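Local coordinates for protein pid-3 (Caenorhabditis elegans, PDB 7OCX) that pairs with the RNA recognition motif of TOFU-6 through its own such domain, probably as part of PETISCO assembly in piRNA biogenesis, at residues D65-K70 against K76-S81; T34-N39 against K56-Q61. All coordinates share one frame; numbering follows the deposited sequence.

Contact 1 of 2, residues D65-K70 against K76-S81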
loop_
_atom_site.group_PDB
_atom_site.type_symbol
_atom_site.label_atom_id
_atom_site.label_comp_id
_atom_site.label_asym_id
_atom_site.label_seq_id
_atom_site.Cartn_x
_atom_site.Cartn_y
_atom_site.Cartn_z
ATOM N N ASP B 65 0.217 13.650 3.615
ATOM C CA ASP B 65 0.421 12.907 2.375
ATOM C C ASP B 65 -0.890 12.626 1.645
ATOM O O ASP B 65 -0.910 12.547 0.407
ATOM C CB ASP B 65 1.088 11.548 2.624
ATOM C CG ASP B 65 2.558 11.630 2.978
ATOM O OD1 ASP B 65 3.134 12.730 2.980
ATOM O OD2 ASP B 65 3.125 10.531 3.264
ATOM N N PHE B 66 -1.977 12.363 2.392
ATOM C CA PHE B 66 -3.164 11.748 1.811
ATOM C C PHE B 66 -4.402 12.623 1.815
ATOM O O PHE B 66 -5.277 12.409 0.985
ATOM C CB PHE B 66 -3.481 10.422 2.531
ATOM C CG PHE B 66 -2.341 9.454 2.519
ATOM C CD1 PHE B 66 -1.715 9.096 1.319
ATOM C CD2 PHE B 66 -1.840 8.947 3.704
ATOM C CE1 PHE B 66 -0.629 8.244 1.304
ATOM C CE2 PHE B 66 -0.752 8.074 3.691
ATOM C CZ PHE B 66 -0.144 7.738 2.506
ATOM N N ASN B 67 -4.491 13.648 2.654
ATOM C CA ASN B 67 -5.671 14.490 2.565
ATOM C C ASN B 67 -5.761 15.190 1.215
ATOM O O ASN B 67 -4.816 15.852 0.768
ATOM C CB ASN B 67 -5.681 15.533 3.671
ATOM C CG ASN B 67 -7.034 16.162 3.829
ATOM O OD1 ASN B 67 -8.060 15.488 3.779
ATOM N ND2 ASN B 67 -7.051 17.468 3.977
ATOM N N GLY B 68 -6.918 15.068 0.565
ATOM C CA GLY B 68 -7.100 15.670 -0.736
ATOM C C GLY B 68 -6.574 14.851 -1.896
ATOM O O GLY B 68 -6.645 15.311 -3.052
ATOM N N LYS B 69 -6.064 13.663 -1.634
ATOM C CA LYS B 69 -5.486 12.852 -2.689
ATOM C C LYS B 69 -6.556 12.317 -3.628
ATOM O O LYS B 69 -7.529 11.689 -3.194
ATOM C CB LYS B 69 -4.715 11.675 -2.090
ATOM C CG LYS B 69 -4.002 10.817 -3.119
ATOM C CD LYS B 69 -3.122 9.774 -2.410
ATOM C CE LYS B 69 -2.421 8.797 -3.368
ATOM N NZ LYS B 69 -1.417 8.011 -2.578
ATOM N N LYS B 70 -6.346 12.554 -4.918
ATOM C CA LYS B 70 -7.174 12.005 -5.989
ATOM C C LYS B 70 -6.742 10.559 -6.226
ATOM O O LYS B 70 -5.690 10.304 -6.815
ATOM C CB LYS B 70 -7.034 12.843 -7.256
ATOM C CG LYS B 70 -7.932 12.398 -8.404
ATOM C CD LYS B 70 -8.490 13.594 -9.181
ATOM C CE LYS B 70 -7.762 13.875 -10.495
ATOM N NZ LYS B 70 -7.477 12.665 -11.319
ATOM N N LYS B 76 -11.822 10.823 -4.077
ATOM C CA LYS B 76 -10.905 11.745 -3.418
ATOM C C LYS B 76 -10.896 11.435 -1.926
ATOM O O LYS B 76 -11.957 11.290 -1.310
ATOM C CB LYS B 76 -11.332 13.189 -3.662
ATOM C CG LYS B 76 -10.429 14.251 -3.044
ATOM C CD LYS B 76 -10.906 15.639 -3.470
ATOM C CE LYS B 76 -10.157 16.758 -2.769
ATOM N NZ LYS B 76 -10.764 18.107 -3.079
ATOM N N LEU B 77 -9.701 11.347 -1.350
ATOM C CA LEU B 77 -9.548 11.047 0.061
ATOM C C LEU B 77 -9.685 12.279 0.949
ATOM O O LEU B 77 -9.228 13.371 0.611
ATOM C CB LEU B 77 -8.182 10.416 0.316
ATOM C CG LEU B 77 -7.887 8.983 -0.119
ATOM C CD1 LEU B 77 -6.441 8.686 0.259
ATOM C CD2 LEU B 77 -8.818 8.035 0.576
ATOM N N GLN B 78 -10.306 12.078 2.107
ATOM C CA GLN B 78 -10.360 13.062 3.180
ATOM C C GLN B 78 -9.701 12.379 4.373
ATOM O O GLN B 78 -10.100 11.270 4.750
ATOM C CB GLN B 78 -11.811 13.477 3.452
ATOM C CG GLN B 78 -12.026 14.227 4.767
ATOM C CD GLN B 78 -13.306 15.066 4.794
ATOM O OE1 GLN B 78 -14.284 14.770 4.103
ATOM N NE2 GLN B 78 -13.296 16.127 5.600
ATOM N N VAL B 79 -8.625 12.977 4.889
ATOM C CA VAL B 79 -7.837 12.402 5.980
ATOM C C VAL B 79 -7.652 13.488 7.025
ATOM O O VAL B 79 -7.267 14.610 6.686
ATOM C CB VAL B 79 -6.472 11.873 5.496
ATOM C CG1 VAL B 79 -5.735 11.154 6.637
ATOM C CG2 VAL B 79 -6.651 10.920 4.307
ATOM N N SER B 80 -7.952 13.175 8.282
ATOM C CA SER B 80 -7.828 14.157 9.345
ATOM C C SER B 80 -7.448 13.455 10.641
ATOM O O SER B 80 -7.809 12.305 10.874
ATOM C CB SER B 80 -9.125 14.969 9.551
ATOM O OG SER B 80 -10.198 14.135 9.963
ATOM N N SER B 81 -6.712 14.160 11.485
ATOM C CA SER B 81 -6.383 13.625 12.795
ATOM C C SER B 81 -7.581 13.764 13.720
ATOM O O SER B 81 -8.360 14.710 13.627
ATOM C CB SER B 81 -5.192 14.354 13.396
ATOM O OG SER B 81 -5.520 15.715 13.572
#
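Phe66, at the end of helix 56-66, sets its CB against Val79 CG2 (3.7 Å) and, more loosely, Leu77 CD1, while its ring leads away from the strand. Asn67, the first residue to leave helical geometry, turns its amide alongside Val79, with CG anti to the backbone N (chi1 -165°). Its OD1 accepts from Val79 N at 2.8 Å in a nearly straight bond (173°), the donor tilted out of the amide plane; a side-chain oxygen thus stands in for a strand carbonyl. Phe66 to Lys69 form a type II beta turn, closed by Lys69 N to Phe66 O (3.0 Å). Gly68 has a positive phi (83°), at which a CB would jam against the carbonyl O of Asn67; its N donates to Leu77 O (2.9 Å), and its CA lies 3.8 Å from CE of the extended Lys76. Lys69 O accepts from Leu77 N (2.9 Å), and Lys70 and Lys76 follow as an antiparallel non-hydrogen-bonded pair. The turn delivers the chain from helix 56-66 to strand 70-72, outermost in this chain, beside strand 75-81, whose other neighbour is strand 14-18; Leu77 and Val79 touch Ile17 there, and Val79 also meets Val63 of the helix.

Contact 2 of 2, residues T34-N39 against K56-Q61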
loop_
_atom_site.group_PDB
_atom_site.type_symbol
_atom_site.label_atom_id
_atom_site.label_comp_id
_atom_site.label_asym_id
_atom_site.label_seq_id
_atom_site.Cartn_x
_atom_site.Cartn_y
_atom_site.Cartn_z
ATOM N N THR B 34 0.209 3.156 3.128
ATOM C CA THR B 34 1.613 2.822 2.949
ATOM C C THR B 34 2.435 4.098 2.857
ATOM O O THR B 34 2.079 4.998 2.082
ATOM C CB THR B 34 1.807 2.012 1.670
ATOM O OG1 THR B 34 0.974 0.865 1.769
ATOM C CG2 THR B 34 3.258 1.572 1.501
ATOM N N PRO B 35 3.566 4.195 3.579
ATOM C CA PRO B 35 4.236 3.142 4.371
ATOM C C PRO B 35 4.001 3.194 5.888
ATOM O O PRO B 35 4.708 2.511 6.607
ATOM C CB PRO B 35 5.715 3.415 4.069
ATOM C CG PRO B 35 5.773 4.931 4.025
ATOM C CD PRO B 35 4.427 5.383 3.439
ATOM N N TYR B 36 3.050 3.995 6.367
ATOM C CA TYR B 36 2.895 4.216 7.800
ATOM C C TYR B 36 2.396 2.967 8.512
ATOM O O TYR B 36 1.682 2.131 7.942
ATOM C CB TYR B 36 1.965 5.423 8.057
ATOM C CG TYR B 36 2.551 6.644 7.407
ATOM C CD1 TYR B 36 3.674 7.266 7.955
ATOM C CD2 TYR B 36 2.038 7.154 6.216
ATOM C CE1 TYR B 36 4.259 8.350 7.355
ATOM C CE2 TYR B 36 2.620 8.243 5.610
ATOM C CZ TYR B 36 3.735 8.837 6.185
ATOM O OH TYR B 36 4.332 9.919 5.598
ATOM N N ARG B 37 2.828 2.820 9.767
ATOM C CA ARG B 37 2.505 1.622 10.523
ATOM C C ARG B 37 1.085 1.719 11.061
ATOM O O ARG B 37 0.764 2.621 11.847
ATOM C CB ARG B 37 3.462 1.371 11.685
ATOM C CG ARG B 37 3.017 0.120 12.462
ATOM C CD ARG B 37 3.981 -0.311 13.536
ATOM N NE ARG B 37 3.509 -1.446 14.325
ATOM C CZ ARG B 37 3.866 -2.708 14.142
ATOM N NH1 ARG B 37 4.652 -3.067 13.146
ATOM N NH2 ARG B 37 3.449 -3.629 15.002
ATOM N N VAL B 38 0.262 0.754 10.669
ATOM C CA VAL B 38 -1.135 0.647 11.064
ATOM C C VAL B 38 -1.248 -0.445 12.115
ATOM O O VAL B 38 -0.876 -1.598 11.866
ATOM C CB VAL B 38 -2.029 0.318 9.857
ATOM C CG1 VAL B 38 -3.468 0.157 10.321
ATOM C CG2 VAL B 38 -1.904 1.348 8.785
ATOM N N ASN B 39 -1.800 -0.105 13.271
ATOM C CA ASN B 39 -2.003 -1.060 14.349
ATOM C C ASN B 39 -3.448 -1.470 14.537
ATOM O O ASN B 39 -3.717 -2.443 15.248
ATOM C CB ASN B 39 -1.492 -0.477 15.658
ATOM C CG ASN B 39 -0.008 -0.368 15.675
ATOM O OD1 ASN B 39 0.690 -1.235 15.138
ATOM N ND2 ASN B 39 0.500 0.697 16.268
ATOM N N LYS B 56 1.823 9.908 16.853
ATOM C CA LYS B 56 1.276 11.169 16.380
ATOM C C LYS B 56 2.083 11.729 15.221
ATOM O O LYS B 56 1.548 12.482 14.403
ATOM C CB LYS B 56 1.235 12.176 17.525
ATOM C CG LYS B 56 2.596 12.448 18.153
ATOM C CD LYS B 56 2.530 13.326 19.405
ATOM C CE LYS B 56 3.922 13.591 19.986
ATOM N NZ LYS B 56 3.868 14.361 21.260
ATOM N N PHE B 57 3.362 11.375 15.117
ATOM C CA PHE B 57 4.146 11.862 13.979
ATOM C C PHE B 57 3.697 11.213 12.693
ATOM O O PHE B 57 3.617 11.874 11.653
ATOM C CB PHE B 57 5.622 11.601 14.197
ATOM C CG PHE B 57 6.121 12.159 15.472
ATOM C CD1 PHE B 57 6.350 13.513 15.594
ATOM C CD2 PHE B 57 6.317 11.344 16.557
ATOM C CE1 PHE B 57 6.791 14.034 16.773
ATOM C CE2 PHE B 57 6.759 11.856 17.740
ATOM C CZ PHE B 57 7.000 13.215 17.849
ATOM N N GLN B 58 3.400 9.916 12.748
ATOM C CA GLN B 58 2.881 9.229 11.586
ATOM C C GLN B 58 1.484 9.732 11.232
ATOM O O GLN B 58 1.172 9.907 10.045
ATOM C CB GLN B 58 2.944 7.714 11.813
ATOM C CG GLN B 58 4.396 7.233 11.978
ATOM C CD GLN B 58 4.556 5.737 11.777
ATOM O OE1 GLN B 58 3.804 5.135 11.011
ATOM N NE2 GLN B 58 5.534 5.132 12.454
ATOM N N VAL B 59 0.657 10.044 12.228
ATOM C CA VAL B 59 -0.631 10.665 11.919
ATOM C C VAL B 59 -0.416 11.976 11.183
ATOM O O VAL B 59 -1.031 12.236 10.147
ATOM C CB VAL B 59 -1.450 10.884 13.199
ATOM C CG1 VAL B 59 -2.690 11.752 12.934
ATOM C CG2 VAL B 59 -1.885 9.572 13.796
ATOM N N TYR B 60 0.470 12.817 11.701
ATOM C CA TYR B 60 0.700 14.109 11.068
ATOM C C TYR B 60 1.106 13.949 9.604
ATOM O O TYR B 60 0.587 14.645 8.720
ATOM C CB TYR B 60 1.762 14.874 11.851
ATOM C CG TYR B 60 2.090 16.229 11.286
ATOM C CD1 TYR B 60 1.337 17.350 11.613
ATOM C CD2 TYR B 60 3.133 16.378 10.368
ATOM C CE1 TYR B 60 1.646 18.593 11.085
ATOM C CE2 TYR B 60 3.436 17.605 9.831
ATOM C CZ TYR B 60 2.684 18.715 10.184
ATOM O OH TYR B 60 2.970 19.947 9.658
ATOM N N GLN B 61 2.048 13.048 9.334
ATOM C CA GLN B 61 2.533 12.853 7.967
ATOM C C GLN B 61 1.483 12.209 7.064
ATOM O O GLN B 61 1.401 12.537 5.870
ATOM C CB GLN B 61 3.802 11.994 7.986
ATOM C CG GLN B 61 4.939 12.663 8.762
ATOM C CD GLN B 61 6.105 11.722 8.994
ATOM O OE1 GLN B 61 7.057 11.691 8.219
ATOM N NE2 GLN B 61 6.048 10.990 10.093
#
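Tyr36 packs on Gln58 and Gln61, and Arg37 N bonds Gln58, in a buried loop-to-helix contact where the chain between helix 26-32 and strand 38-45 passes the first turns of helix 56-66. Arg37 N donates to Gln58 OE1 at 2.8 Å (160°), in the carbonyl plane. The same oxygen sits at the edge of the Tyr36 ring, in its plane, 3.7 Å from Tyr36 CD1. Gln58 O lies over one ring face near the rim, and Pro35 CD over the opposite one. With Tyr36 CG anti to the carbonyl carbon (chi1 -59°), the ring reaches Gln61, whose CB is only 3.2 Å from Tyr36 OH; that hydroxyl hydrogen-bonds Asp65 OD2 near the helix's far end. With an alanine in place of Tyr36, the ring and hydroxyl would be lost, which would probably open a gap beside Gln61 CB and leave Asp65 OD2 without this partner. In the beta-alpha-beta-beta-alpha-beta order of the RNA recognition motif, the contact ties the link between first helix and second strand to the second helix. Gln61 NE2 donates to Phe57 O (3.0 Å) from above the carbonyl plane, and Gln61 N reaches that oxygen from the other face. Gln58 NE2 and Gln61 NE2 also bond Ser44 O and Val43 O of TOFU-6. Arg37 NH1 bonds Met23 O of the second subunit, while its NE gives a bent hydrogen bond to Asn39 OD1 (2.9 Å).

How the contacts relate
Both contacts draw on helix 56-66, contact 2 on its opening turns and contact 1 on its last residues and the turn beyond; their centres are about 13 Å apart. Contact 2 is buried and rests on a tyrosine ring and glutamine side chains, close to TOFU-6 and the second subunit. Contact 1 is only partly buried: Phe66, Leu77 and Val79 are buried, whereas the lysines stay exposed, and its bonding is mostly backbone, strand-like pairing with a single side-chain substitute. The two meet at the probable hydrogen bond Asp65 OD2 to Tyr36 OH (2.7 Å) and where Phe66 CE2 packs 3.9 Å from Tyr36 CD2. Both reach the same antiparallel sheet, contact 2 through the loop leading into strand 38-45.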